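Local coordinates for protein aromatic-L-amino-acid decarboxylase (PDB 6EEW) that decarboxylates L-tryptophan to tryptamine and 5-hydroxy-L-tryptophan to serotonin, using pyridoxal 5'-phosphate as cofactor, at residues T262-T267 with I465-L470; I416-P419 with V425-R428; W379-S384 with V388-H393. One frame throughout, in Å; residues are numbered along the deposited sequence.

Contact 1: T262-T267 with I465-L470; sequences TSTTAT and IYMLRL. With TRP (tryptophan), chain E.
R469 grips two consecutive backbone carbonyls, those of T262 and S263, joining the loop that follows strand 251-258 to strand 465-471 of the antiparallel C-terminal sheet, in a decarboxylase of the pyridoxal-phosphate fold type I class. R469 NE donates to S263 O at 2.9 Å, with this oxygen at the guanidinium edge, 10° from its plane. R469 NH2 donates to T262 O at 3.1 Å. The donor stands nearly in line with the C=O bond (171°). The N-H points less well, at 137°. NH2 also bonds F100 O, so one nitrogen serves two carbonyls. A methionine in place of R469 would probably leave the T262 and S263 carbonyls without these donors and the loop less firmly held. The held loop borders the active site: T262 lines the pocket of the bound tryptophan, its CG2 3.1 Å from the ligand N, and by similarity it binds the cofactor. S263 OG has a weak hydrogen bond to T460 OG1 on strand 459-462. Beyond these polar links, M467, bent at its last torsion, crosses T264 at about a right angle, SD lying 4.0 Å from T264 CG2.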
ATOM      1  N   THR A 262      -5.014 -19.998  -5.322  1.00 52.82           N
ATOM      2  CA  THR A 262      -6.251 -19.258  -5.540  1.00 43.89           C
ATOM      3  C   THR A 262      -7.296 -20.104  -6.246  1.00 46.50           C
ATOM      4  O   THR A 262      -8.492 -19.955  -5.977  1.00 57.21           O
ATOM      5  CB  THR A 262      -5.980 -17.987  -6.367  1.00 47.01           C
ATOM      6  OG1 THR A 262      -5.264 -18.330  -7.559  1.00 49.32           O
ATOM      7  CG2 THR A 262      -5.155 -16.959  -5.576  1.00 39.67           C
ATOM      8  N   SER A 263      -6.874 -21.001  -7.137  1.00 42.97           N
ATOM      9  CA  SER A 263      -7.841 -21.805  -7.876  1.00 52.72           C
ATOM     10  C   SER A 263      -8.519 -22.843  -6.981  1.00 57.69           C
ATOM     11  O   SER A 263      -9.740 -22.801  -6.774  1.00 59.41           O
ATOM     12  CB  SER A 263      -7.148 -22.467  -9.064  1.00 55.73           C
ATOM     13  OG  SER A 263      -6.689 -21.469  -9.952  1.00 62.37           O
ATOM     14  N   THR A 264      -7.745 -23.790  -6.440  1.00 55.11           N
ATOM     15  CA  THR A 264      -8.309 -24.926  -5.714  1.00 44.52           C
ATOM     16  C   THR A 264      -7.767 -25.051  -4.295  1.00 50.35           C
ATOM     17  O   THR A 264      -8.038 -26.055  -3.629  1.00 53.14           O
ATOM     18  CB  THR A 264      -8.033 -26.222  -6.474  1.00 45.78           C
ATOM     19  OG1 THR A 264      -6.619 -26.390  -6.603  1.00 48.23           O
ATOM     20  CG2 THR A 264      -8.650 -26.181  -7.858  1.00 46.84           C
ATOM     21  N   THR A 265      -7.040 -24.050  -3.801  1.00 51.19           N
ATOM     22  CA  THR A 265      -6.339 -24.152  -2.521  1.00 48.91           C
ATOM     23  C   THR A 265      -5.524 -25.440  -2.460  1.00 50.88           C
ATOM     24  O   THR A 265      -5.537 -26.169  -1.465  1.00 58.74           O
ATOM     25  CB  THR A 265      -7.290 -24.026  -1.322  1.00 50.62           C
ATOM     26  OG1 THR A 265      -8.335 -25.006  -1.385  1.00 50.83           O
ATOM     27  CG2 THR A 265      -7.897 -22.645  -1.263  1.00 45.41           C
ATOM     28  N   ALA A 266      -4.832 -25.741  -3.560  1.00 43.56           N
ATOM     29  CA  ALA A 266      -3.764 -26.732  -3.524  1.00 48.41           C
ATOM     30  C   ALA A 266      -2.731 -26.344  -2.469  1.00 45.66           C
ATOM     31  O   ALA A 266      -2.676 -25.205  -2.003  1.00 48.54           O
ATOM     32  CB  ALA A 266      -3.099 -26.854  -4.894  1.00 44.65           C
ATOM     33  N   THR A 267      -1.929 -27.319  -2.054  1.00 46.05           N
ATOM     34  CA  THR A 267      -0.944 -27.108  -0.996  1.00 48.39           C
ATOM     35  C   THR A 267       0.399 -27.661  -1.442  1.00 53.65           C
ATOM     36  O   THR A 267       0.525 -28.866  -1.694  1.00 59.44           O
ATOM     37  CB  THR A 267      -1.376 -27.783   0.318  1.00 48.93           C
ATOM     38  OG1 THR A 267      -1.700 -29.152   0.067  1.00 59.00           O
ATOM     39  CG2 THR A 267      -2.584 -27.117   0.930  1.00 41.75           C
ATOM     40  N   ILE A 465     -10.094 -29.021 -16.440  1.00 54.53           N
ATOM     41  CA  ILE A 465     -11.392 -29.307 -15.847  1.00 59.21           C
ATOM     42  C   ILE A 465     -12.003 -27.986 -15.415  1.00 66.59           C
ATOM     43  O   ILE A 465     -11.377 -27.226 -14.663  1.00 67.32           O
ATOM     44  CB  ILE A 465     -11.256 -30.265 -14.654  1.00 61.02           C
ATOM     45  CG1 ILE A 465     -10.592 -31.573 -15.101  1.00 63.94           C
ATOM     46  CG2 ILE A 465     -12.616 -30.527 -14.020  1.00 65.29           C
ATOM     47  CD1 ILE A 465     -10.317 -32.534 -13.971  1.00 72.22           C
ATOM     48  N   TYR A 466     -13.216 -27.714 -15.894  1.00 71.76           N
ATOM     49  CA  TYR A 466     -13.990 -26.553 -15.477  1.00 70.01           C
ATOM     50  C   TYR A 466     -14.772 -26.925 -14.223  1.00 68.72           C
ATOM     51  O   TYR A 466     -15.447 -27.959 -14.188  1.00 66.85           O
ATOM     52  CB  TYR A 466     -14.939 -26.105 -16.594  1.00 70.99           C
ATOM     53  CG  TYR A 466     -15.764 -24.857 -16.294  1.00 69.56           C
ATOM     54  CD1 TYR A 466     -16.912 -24.914 -15.519  1.00 68.20           C
ATOM     55  CD2 TYR A 466     -15.392 -23.622 -16.815  1.00 69.71           C
ATOM     56  CE1 TYR A 466     -17.661 -23.770 -15.260  1.00 71.40           C
ATOM     57  CE2 TYR A 466     -16.126 -22.479 -16.563  1.00 70.22           C
ATOM     58  CZ  TYR A 466     -17.259 -22.554 -15.786  1.00 73.79           C
ATOM     59  OH  TYR A 466     -17.985 -21.408 -15.544  1.00 77.86           O
ATOM     60  N   MET A 467     -14.668 -26.094 -13.193  1.00 65.44           N
ATOM     61  CA  MET A 467     -15.332 -26.373 -11.932  1.00 59.27           C
ATOM     62  C   MET A 467     -15.845 -25.082 -11.308  1.00 59.43           C
ATOM     63  O   MET A 467     -15.325 -23.991 -11.572  1.00 56.26           O
ATOM     64  CB  MET A 467     -14.371 -27.092 -10.980  1.00 56.40           C
ATOM     65  CG  MET A 467     -13.243 -26.229 -10.460  1.00 53.79           C
ATOM     66  SD  MET A 467     -11.840 -27.241  -9.952  1.00 64.84           S
ATOM     67  CE  MET A 467     -11.267 -27.818 -11.550  1.00 65.50           C
ATOM     68  N   LEU A 468     -16.913 -25.214 -10.527  1.00 55.49           N
ATOM     69  CA  LEU A 468     -17.433 -24.148  -9.686  1.00 53.57           C
ATOM     70  C   LEU A 468     -16.709 -24.167  -8.347  1.00 56.21           C
ATOM     71  O   LEU A 468     -16.234 -25.213  -7.898  1.00 65.87           O
ATOM     72  CB  LEU A 468     -18.937 -24.328  -9.469  1.00 58.02           C
ATOM     73  CG  LEU A 468     -19.897 -24.096 -10.643  1.00 61.41           C
ATOM     74  CD1 LEU A 468     -19.642 -25.029 -11.816  1.00 59.70           C
ATOM     75  CD2 LEU A 468     -21.325 -24.258 -10.148  1.00 63.36           C
ATOM     76  N   ARG A 469     -16.630 -23.002  -7.708  1.00 53.63           N
ATOM     77  CA  ARG A 469     -16.012 -22.866  -6.397  1.00 49.17           C
ATOM     78  C   ARG A 469     -17.009 -22.273  -5.417  1.00 50.94           C
ATOM     79  O   ARG A 469     -17.775 -21.365  -5.761  1.00 57.33           O
ATOM     80  CB  ARG A 469     -14.755 -21.990  -6.430  1.00 50.19           C
ATOM     81  CG  ARG A 469     -13.606 -22.477  -7.313  1.00 50.70           C
ATOM     82  CD  ARG A 469     -12.676 -21.319  -7.725  1.00 44.85           C
ATOM     83  NE  ARG A 469     -11.830 -20.817  -6.636  1.00 45.80           N
ATOM     84  CZ  ARG A 469     -12.190 -19.853  -5.783  1.00 45.49           C
ATOM     85  NH1 ARG A 469     -13.382 -19.284  -5.878  1.00 46.81           N
ATOM     86  NH2 ARG A 469     -11.362 -19.455  -4.829  1.00 42.88           N
ATOM     87  N   LEU A 470     -16.981 -22.776  -4.188  1.00 54.05           N
ATOM     88  CA  LEU A 470     -17.704 -22.177  -3.074  1.00 55.53           C
ATOM     89  C   LEU A 470     -16.671 -21.782  -2.027  1.00 54.15           C
ATOM     90  O   LEU A 470     -16.107 -22.644  -1.344  1.00 58.24           O
ATOM     91  CB  LEU A 470     -18.741 -23.133  -2.499  1.00 50.15           C
ATOM     92  CG  LEU A 470     -19.725 -22.413  -1.579  1.00 54.04           C
ATOM     93  CD1 LEU A 470     -20.746 -21.607  -2.413  1.00 51.94           C
ATOM     94  CD2 LEU A 470     -20.403 -23.397  -0.606  1.00 51.16           C
TER
HETATM   95  N   TRP E 601      -7.475 -15.057  -4.955  1.00 87.59           N
HETATM   96  CA  TRP E 601      -8.581 -14.589  -5.775  1.00 81.32           C
HETATM   97  C   TRP E 601      -8.144 -14.304  -7.210  1.00 84.36           C
HETATM   98  O   TRP E 601      -8.015 -13.147  -7.614  1.00 85.71           O
HETATM   99  CB  TRP E 601      -9.211 -13.346  -5.143  1.00 80.57           C
HETATM  100  CG  TRP E 601      -8.236 -12.311  -4.623  1.00 79.70           C
HETATM  101  CD1 TRP E 601      -7.078 -11.896  -5.213  1.00 82.40           C
HETATM  102  CD2 TRP E 601      -8.347 -11.568  -3.393  1.00 75.89           C
HETATM  103  NE1 TRP E 601      -6.461 -10.944  -4.428  1.00 82.76           N
HETATM  104  CE2 TRP E 601      -7.222 -10.725  -3.310  1.00 76.28           C
HETATM  105  CE3 TRP E 601      -9.290 -11.537  -2.359  1.00 71.97           C
HETATM  106  CZ2 TRP E 601      -7.014  -9.864  -2.238  1.00 71.40           C
HETATM  107  CZ3 TRP E 601      -9.082 -10.681  -1.296  1.00 70.65           C
HETATM  108  CH2 TRP E 601      -7.955  -9.857  -1.242  1.00 71.91           C
HETATM  109  OXT TRP E 601      -7.921 -15.227  -8.004  1.00 86.02           O

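Contact 2: I416-P419 with V425-R428; sequences IVVP and VCFR
I416 faces F427 as a non-hydrogen-bonded pair of an antiparallel beta-hairpin, with the CA atom of I416 4.5 Å from the CA atom of F427. The two side chains leave the same face of the sheet and then part: that of I416 leans across the hairpin, while the ring of F427 leads away. The methyl end of I416 therefore meets only the root of the phenylalanine, CD1 of I416 lying 4.1 Å from CB of F427. The same CD1 is 4.2 Å from CG1 of V425; the isoleucine side chain crosses those of V425 and F427 obliquely. Its branch CG2 takes another direction, sitting 3.6 Å from C426 O.

That carbonyl is also the acceptor of the hydrogen bond between the segments. V417 N donates to C426 O at 3.2 Å with an N-H...O angle of 162°; the bond is nearly straight at the hydrogen, yet the donor stands 36° above the carbonyl plane and so misses the lone pairs.

V417 itself points at the strand. With CG1 opposite the backbone N (chi1 177°), CG2 is left beside that nitrogen and comes to 3.4 Å from CD of R428, a close contact in which the valine crosses the arginine's aliphatic stem at about a right angle. The charged end of R428 goes elsewhere, to a salt bridge with E415. Further along, CG2 of V418 rests on CB of C426 at 3.8 Å.

Helix 375-409 covers the face bearing I416, V425 and F427: I416 lies on V408, V425 touches F404, and the F427 ring meets that of F404 edge-to-face. V417 and C426 instead touch M467 of the neighbouring strand 465-471, and T264 packs against V418 and C426.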
ATOM      1  N   ILE A 416     -17.138 -33.877  -6.397  1.00 54.82           N
ATOM      2  CA  ILE A 416     -16.080 -33.047  -5.836  1.00 57.94           C
ATOM      3  C   ILE A 416     -14.818 -33.293  -6.654  1.00 64.16           C
ATOM      4  O   ILE A 416     -14.326 -34.424  -6.724  1.00 69.63           O
ATOM      5  CB  ILE A 416     -15.853 -33.361  -4.350  1.00 56.23           C
ATOM      6  CG1 ILE A 416     -17.169 -33.289  -3.570  1.00 61.45           C
ATOM      7  CG2 ILE A 416     -14.858 -32.377  -3.763  1.00 50.79           C
ATOM      8  CD1 ILE A 416     -17.782 -31.902  -3.518  1.00 67.96           C
ATOM      9  N   VAL A 417     -14.278 -32.228  -7.251  1.00 62.55           N
ATOM     10  CA  VAL A 417     -13.208 -32.376  -8.235  1.00 57.67           C
ATOM     11  C   VAL A 417     -11.858 -32.608  -7.566  1.00 50.34           C
ATOM     12  O   VAL A 417     -11.034 -33.384  -8.063  1.00 51.53           O
ATOM     13  CB  VAL A 417     -13.179 -31.137  -9.146  1.00 57.56           C
ATOM     14  CG1 VAL A 417     -12.025 -31.228 -10.130  1.00 55.53           C
ATOM     15  CG2 VAL A 417     -14.509 -30.982  -9.874  1.00 61.01           C
ATOM     16  N   VAL A 418     -11.607 -31.957  -6.434  1.00 42.25           N
ATOM     17  CA  VAL A 418     -10.330 -32.064  -5.734  1.00 44.09           C
ATOM     18  C   VAL A 418     -10.616 -31.965  -4.243  1.00 51.00           C
ATOM     19  O   VAL A 418     -11.634 -31.380  -3.857  1.00 58.23           O
ATOM     20  CB  VAL A 418      -9.354 -30.968  -6.189  1.00 48.28           C
ATOM     21  CG1 VAL A 418      -8.864 -31.254  -7.590  1.00 51.29           C
ATOM     22  CG2 VAL A 418     -10.040 -29.602  -6.133  1.00 40.91           C
ATOM     23  N   PRO A 419      -9.758 -32.496  -3.374  1.00 56.39           N
ATOM     24  CA  PRO A 419     -10.096 -32.531  -1.947  1.00 60.36           C
ATOM     25  C   PRO A 419     -10.244 -31.127  -1.374  1.00 56.46           C
ATOM     26  O   PRO A 419      -9.499 -30.211  -1.724  1.00 57.57           O
ATOM     27  CB  PRO A 419      -8.919 -33.291  -1.315  1.00 54.46           C
ATOM     28  CG  PRO A 419      -8.284 -34.024  -2.453  1.00 56.89           C
ATOM     29  CD  PRO A 419      -8.479 -33.162  -3.658  1.00 56.24           C
ATOM     30  N   VAL A 425     -14.647 -25.112  -1.597  1.00 45.44           N
ATOM     31  CA  VAL A 425     -15.155 -26.372  -2.142  1.00 49.16           C
ATOM     32  C   VAL A 425     -15.211 -26.253  -3.662  1.00 53.69           C
ATOM     33  O   VAL A 425     -15.917 -25.390  -4.196  1.00 63.19           O
ATOM     34  CB  VAL A 425     -16.544 -26.710  -1.569  1.00 47.74           C
ATOM     35  CG1 VAL A 425     -17.053 -28.059  -2.086  1.00 42.96           C
ATOM     36  CG2 VAL A 425     -16.524 -26.671  -0.069  1.00 43.37           C
ATOM     37  N   CYS A 426     -14.489 -27.125  -4.358  1.00 50.75           N
ATOM     38  CA  CYS A 426     -14.484 -27.165  -5.813  1.00 49.98           C
ATOM     39  C   CYS A 426     -15.339 -28.332  -6.288  1.00 59.33           C
ATOM     40  O   CYS A 426     -15.073 -29.483  -5.926  1.00 67.37           O
ATOM     41  CB  CYS A 426     -13.057 -27.290  -6.345  1.00 55.22           C
ATOM     42  SG  CYS A 426     -11.965 -25.912  -5.881  1.00 61.19           S
ATOM     43  N   PHE A 427     -16.364 -28.042  -7.089  1.00 60.95           N
ATOM     44  CA  PHE A 427     -17.321 -29.078  -7.469  1.00 58.56           C
ATOM     45  C   PHE A 427     -17.803 -28.851  -8.898  1.00 61.71           C
ATOM     46  O   PHE A 427     -17.518 -27.826  -9.522  1.00 65.08           O
ATOM     47  CB  PHE A 427     -18.503 -29.124  -6.501  1.00 55.77           C
ATOM     48  CG  PHE A 427     -19.348 -27.881  -6.503  1.00 57.28           C
ATOM     49  CD1 PHE A 427     -18.886 -26.709  -5.930  1.00 57.81           C
ATOM     50  CD2 PHE A 427     -20.610 -27.888  -7.084  1.00 64.41           C
ATOM     51  CE1 PHE A 427     -19.666 -25.569  -5.930  1.00 62.97           C
ATOM     52  CE2 PHE A 427     -21.396 -26.752  -7.088  1.00 67.25           C
ATOM     53  CZ  PHE A 427     -20.924 -25.588  -6.514  1.00 66.98           C
ATOM     54  N   ARG A 428     -18.532 -29.834  -9.423  1.00 59.83           N
ATOM     55  CA  ARG A 428     -19.063 -29.697 -10.778  1.00 62.04           C
ATOM     56  C   ARG A 428     -20.188 -30.704 -10.979  1.00 65.44           C
ATOM     57  O   ARG A 428     -20.367 -31.630 -10.191  1.00 67.53           O
ATOM     58  CB  ARG A 428     -17.947 -29.898 -11.814  1.00 61.84           C
ATOM     59  CG  ARG A 428     -17.616 -31.366 -12.070  1.00 68.58           C
ATOM     60  CD  ARG A 428     -16.267 -31.568 -12.765  1.00 73.78           C
ATOM     61  NE  ARG A 428     -16.314 -31.662 -14.221  1.00 79.54           N
ATOM     62  CZ  ARG A 428     -15.905 -32.727 -14.906  1.00 81.55           C
ATOM     63  NH1 ARG A 428     -15.440 -33.793 -14.267  1.00 79.46           N
ATOM     64  NH2 ARG A 428     -15.968 -32.733 -16.230  1.00 84.64           N
TER

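Contact 3: W379-S384 with V388-H393; sequences WLILRS and VNLQSH
L390 packs against L382 and I381 in a buried, purely apolar contact between two parts of the same long helix, 375-409. The geometry shows that this helix is not straight. Residues eight apart in a regular alpha-helix have CA atoms about 12 Å from each other, whereas the CA atoms of L382 and L390 are 8.0 Å apart, so the chain bends sharply between the segments and brings the two side chains together on the inner side of the bend. Alpha-helical backbone hydrogen bonds persist on both limbs: R383 N to W379 O is 2.9 Å, and H393 N to N389 O is 2.9 Å.

L390 points toward the first limb. L382 sets out the other way, but with CD1 anti to CA (chi2 167°) CD2 turns to the other limb, and the leucines cross at about a right angle. CD2 of L382 meets CD1 of L390 at 3.5 Å, tighter than usual for two methyls. The other branch of L390, CD2, is in looser contact with CG2 of I381 at 4.3 Å.

Beyond the pair, W142 lies against L382, and I296 and L322 against L390. On the first limb, R383 reaches the second subunit in salt bridges to D80 and E72 of that chain. Between the limbs only methyl groups meet and no polar bond is made, so it depends on shape and burial, with little directional preference.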
ATOM      1  N   TRP A 379      -3.440  -5.622  16.486  1.00 47.07           N
ATOM      2  CA  TRP A 379      -3.425  -5.655  17.943  1.00 46.44           C
ATOM      3  C   TRP A 379      -4.837  -5.693  18.501  1.00 52.10           C
ATOM      4  O   TRP A 379      -5.143  -6.494  19.391  1.00 52.05           O
ATOM      5  CB  TRP A 379      -2.670  -4.441  18.470  1.00 41.24           C
ATOM      6  CG  TRP A 379      -2.406  -4.422  19.942  1.00 40.27           C
ATOM      7  CD1 TRP A 379      -1.822  -5.402  20.688  1.00 42.39           C
ATOM      8  CD2 TRP A 379      -2.659  -3.329  20.843  1.00 36.60           C
ATOM      9  NE1 TRP A 379      -1.723  -4.999  22.008  1.00 43.34           N
ATOM     10  CE2 TRP A 379      -2.224  -3.728  22.123  1.00 43.05           C
ATOM     11  CE3 TRP A 379      -3.225  -2.055  20.690  1.00 35.02           C
ATOM     12  CZ2 TRP A 379      -2.329  -2.899  23.236  1.00 46.93           C
ATOM     13  CZ3 TRP A 379      -3.330  -1.234  21.796  1.00 38.86           C
ATOM     14  CH2 TRP A 379      -2.886  -1.658  23.053  1.00 47.81           C
ATOM     15  N   LEU A 380      -5.712  -4.815  17.998  1.00 51.26           N
ATOM     16  CA  LEU A 380      -7.075  -4.798  18.509  1.00 47.90           C
ATOM     17  C   LEU A 380      -7.790  -6.098  18.189  1.00 45.06           C
ATOM     18  O   LEU A 380      -8.569  -6.574  19.003  1.00 45.37           O
ATOM     19  CB  LEU A 380      -7.867  -3.615  17.953  1.00 44.28           C
ATOM     20  CG  LEU A 380      -7.899  -2.341  18.816  1.00 41.44           C
ATOM     21  CD1 LEU A 380      -6.468  -1.894  19.093  1.00 38.12           C
ATOM     22  CD2 LEU A 380      -8.674  -1.231  18.126  1.00 38.29           C
ATOM     23  N   ILE A 381      -7.512  -6.712  17.041  1.00 43.38           N
ATOM     24  CA  ILE A 381      -8.152  -7.989  16.722  1.00 48.09           C
ATOM     25  C   ILE A 381      -7.751  -9.052  17.741  1.00 51.20           C
ATOM     26  O   ILE A 381      -8.598  -9.713  18.369  1.00 50.32           O
ATOM     27  CB  ILE A 381      -7.773  -8.426  15.297  1.00 49.99           C
ATOM     28  CG1 ILE A 381      -8.301  -7.437  14.259  1.00 52.49           C
ATOM     29  CG2 ILE A 381      -8.260  -9.847  15.020  1.00 44.35           C
ATOM     30  CD1 ILE A 381      -7.836  -7.756  12.839  1.00 53.50           C
ATOM     31  N   LEU A 382      -6.444  -9.240  17.897  1.00 46.58           N
ATOM     32  CA  LEU A 382      -5.933 -10.228  18.833  1.00 45.31           C
ATOM     33  C   LEU A 382      -6.475  -9.984  20.237  1.00 48.46           C
ATOM     34  O   LEU A 382      -7.022 -10.897  20.873  1.00 50.84           O
ATOM     35  CB  LEU A 382      -4.410 -10.211  18.801  1.00 38.27           C
ATOM     36  CG  LEU A 382      -4.025 -10.593  17.375  1.00 39.04           C
ATOM     37  CD1 LEU A 382      -2.559 -10.310  17.126  1.00 31.71           C
ATOM     38  CD2 LEU A 382      -4.333 -12.061  17.150  1.00 30.19           C
ATOM     39  N   ARG A 383      -6.352  -8.753  20.731  1.00 41.09           N
ATOM     40  CA  ARG A 383      -6.789  -8.472  22.094  1.00 43.31           C
ATOM     41  C   ARG A 383      -8.301  -8.607  22.265  1.00 52.04           C
ATOM     42  O   ARG A 383      -8.762  -9.014  23.335  1.00 59.24           O
ATOM     43  CB  ARG A 383      -6.341  -7.078  22.526  1.00 35.74           C
ATOM     44  CG  ARG A 383      -4.863  -6.982  22.808  1.00 40.60           C
ATOM     45  CD  ARG A 383      -4.540  -5.735  23.626  1.00 40.97           C
ATOM     46  NE  ARG A 383      -5.116  -5.798  24.956  1.00 37.49           N
ATOM     47  CZ  ARG A 383      -5.078  -4.803  25.842  1.00 43.49           C
ATOM     48  NH1 ARG A 383      -4.502  -3.637  25.547  1.00 49.82           N
ATOM     49  NH2 ARG A 383      -5.604  -4.977  27.027  1.00 40.05           N
ATOM     50  N   SER A 384      -9.082  -8.278  21.232  0.66 51.57           N
ATOM     51  CA  SER A 384     -10.525  -8.215  21.405  0.66 51.74           C
ATOM     52  C   SER A 384     -11.186  -9.579  21.279  0.66 53.51           C
ATOM     53  O   SER A 384     -12.265  -9.789  21.844  0.66 55.04           O
ATOM     54  CB  SER A 384     -11.118  -7.244  20.386  0.66 50.05           C
ATOM     55  OG  SER A 384     -10.374  -6.031  20.349  0.66 47.86           O
ATOM     56  N   VAL A 388      -8.379 -18.308  21.157  1.00 49.01           N
ATOM     57  CA  VAL A 388      -9.394 -19.361  21.125  1.00 52.99           C
ATOM     58  C   VAL A 388     -10.499 -18.990  20.145  1.00 54.07           C
ATOM     59  O   VAL A 388     -10.865 -19.782  19.270  1.00 59.19           O
ATOM     60  CB  VAL A 388      -9.943 -19.645  22.538  1.00 57.00           C
ATOM     61  CG1 VAL A 388     -10.988 -20.753  22.500  1.00 55.15           C
ATOM     62  CG2 VAL A 388      -8.829 -20.064  23.483  1.00 54.72           C
ATOM     63  N   ASN A 389     -11.021 -17.761  20.249  1.00 52.17           N
ATOM     64  CA  ASN A 389     -12.098 -17.327  19.360  1.00 53.38           C
ATOM     65  C   ASN A 389     -11.649 -17.225  17.905  1.00 53.93           C
ATOM     66  O   ASN A 389     -12.424 -17.546  16.996  1.00 59.92           O
ATOM     67  CB  ASN A 389     -12.649 -15.986  19.828  1.00 57.03           C
ATOM     68  CG  ASN A 389     -13.516 -16.128  21.042  1.00 57.76           C
ATOM     69  OD1 ASN A 389     -14.283 -17.081  21.142  1.00 60.09           O
ATOM     70  ND2 ASN A 389     -13.398 -15.192  21.978  1.00 57.11           N
ATOM     71  N   LEU A 390     -10.413 -16.775  17.658  1.00 40.52           N
ATOM     72  CA  LEU A 390      -9.930 -16.728  16.284  1.00 45.72           C
ATOM     73  C   LEU A 390      -9.903 -18.131  15.680  1.00 47.48           C
ATOM     74  O   LEU A 390     -10.314 -18.346  14.521  1.00 46.03           O
ATOM     75  CB  LEU A 390      -8.546 -16.077  16.253  1.00 40.39           C
ATOM     76  CG  LEU A 390      -8.519 -14.600  16.674  1.00 45.61           C
ATOM     77  CD1 LEU A 390      -7.147 -13.969  16.413  1.00 41.69           C
ATOM     78  CD2 LEU A 390      -9.627 -13.808  15.961  1.00 32.56           C
ATOM     79  N   GLN A 391      -9.422 -19.099  16.458  1.00 45.51           N
ATOM     80  CA  GLN A 391      -9.482 -20.492  16.029  1.00 47.56           C
ATOM     81  C   GLN A 391     -10.919 -20.931  15.790  1.00 46.75           C
ATOM     82  O   GLN A 391     -11.212 -21.613  14.802  1.00 48.67           O
ATOM     83  CB  GLN A 391      -8.826 -21.382  17.080  1.00 47.42           C
ATOM     84  CG  GLN A 391      -7.331 -21.212  17.169  1.00 47.10           C
ATOM     85  CD  GLN A 391      -6.758 -21.847  18.406  1.00 47.12           C
ATOM     86  OE1 GLN A 391      -7.353 -21.784  19.479  1.00 46.20           O
ATOM     87  NE2 GLN A 391      -5.623 -22.513  18.256  1.00 48.61           N
ATOM     88  N   SER A 392     -11.827 -20.561  16.690  1.00 49.13           N
ATOM     89  CA  SER A 392     -13.235 -20.893  16.494  1.00 50.97           C
ATOM     90  C   SER A 392     -13.733 -20.383  15.156  1.00 49.00           C
ATOM     91  O   SER A 392     -14.497 -21.065  14.474  1.00 39.91           O
ATOM     92  CB  SER A 392     -14.081 -20.330  17.627  1.00 57.00           C
ATOM     93  OG  SER A 392     -13.668 -20.866  18.869  1.00 66.31           O
ATOM     94  N   HIS A 393     -13.319 -19.171  14.775  1.00 52.58           N
ATOM     95  CA  HIS A 393     -13.766 -18.561  13.527  1.00 46.36           C
ATOM     96  C   HIS A 393     -13.260 -19.347  12.317  1.00 43.86           C
ATOM     97  O   HIS A 393     -14.029 -19.695  11.398  1.00 43.87           O
ATOM     98  CB  HIS A 393     -13.285 -17.108  13.506  1.00 54.25           C
ATOM     99  CG  HIS A 393     -12.835 -16.629  12.163  1.00 54.84           C
ATOM    100  ND1 HIS A 393     -13.709 -16.383  11.125  1.00 57.88           N
ATOM    101  CD2 HIS A 393     -11.597 -16.344  11.692  1.00 53.29           C
ATOM    102  CE1 HIS A 393     -13.028 -15.960  10.073  1.00 55.90           C
ATOM    103  NE2 HIS A 393     -11.742 -15.939  10.388  1.00 53.01           N
TER

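Overall arrangement
Contacts 1 and 2 form one continuous unit, their centres 7 Å apart: strands 424-429 and 465-471 are neighbours in the antiparallel four-stranded sheet, and L470 N lies 2.8 Å from V425 O in a probable hydrogen bond. Contact 3 stands apart, its centre 28 Å from that of contact 1 and 30 Å from that of contact 2. Along the chain, 262-267 comes first, then both segments of contact 3, then both of contact 2, and 465-470 last, so contact 1 spans the other two. Helix 375-409, bent at contact 3 beside the subunit interface, runs on to cover the sheet at contact 2, though contact 3 itself touches neither (nearest atoms about 13 Å from contact 1).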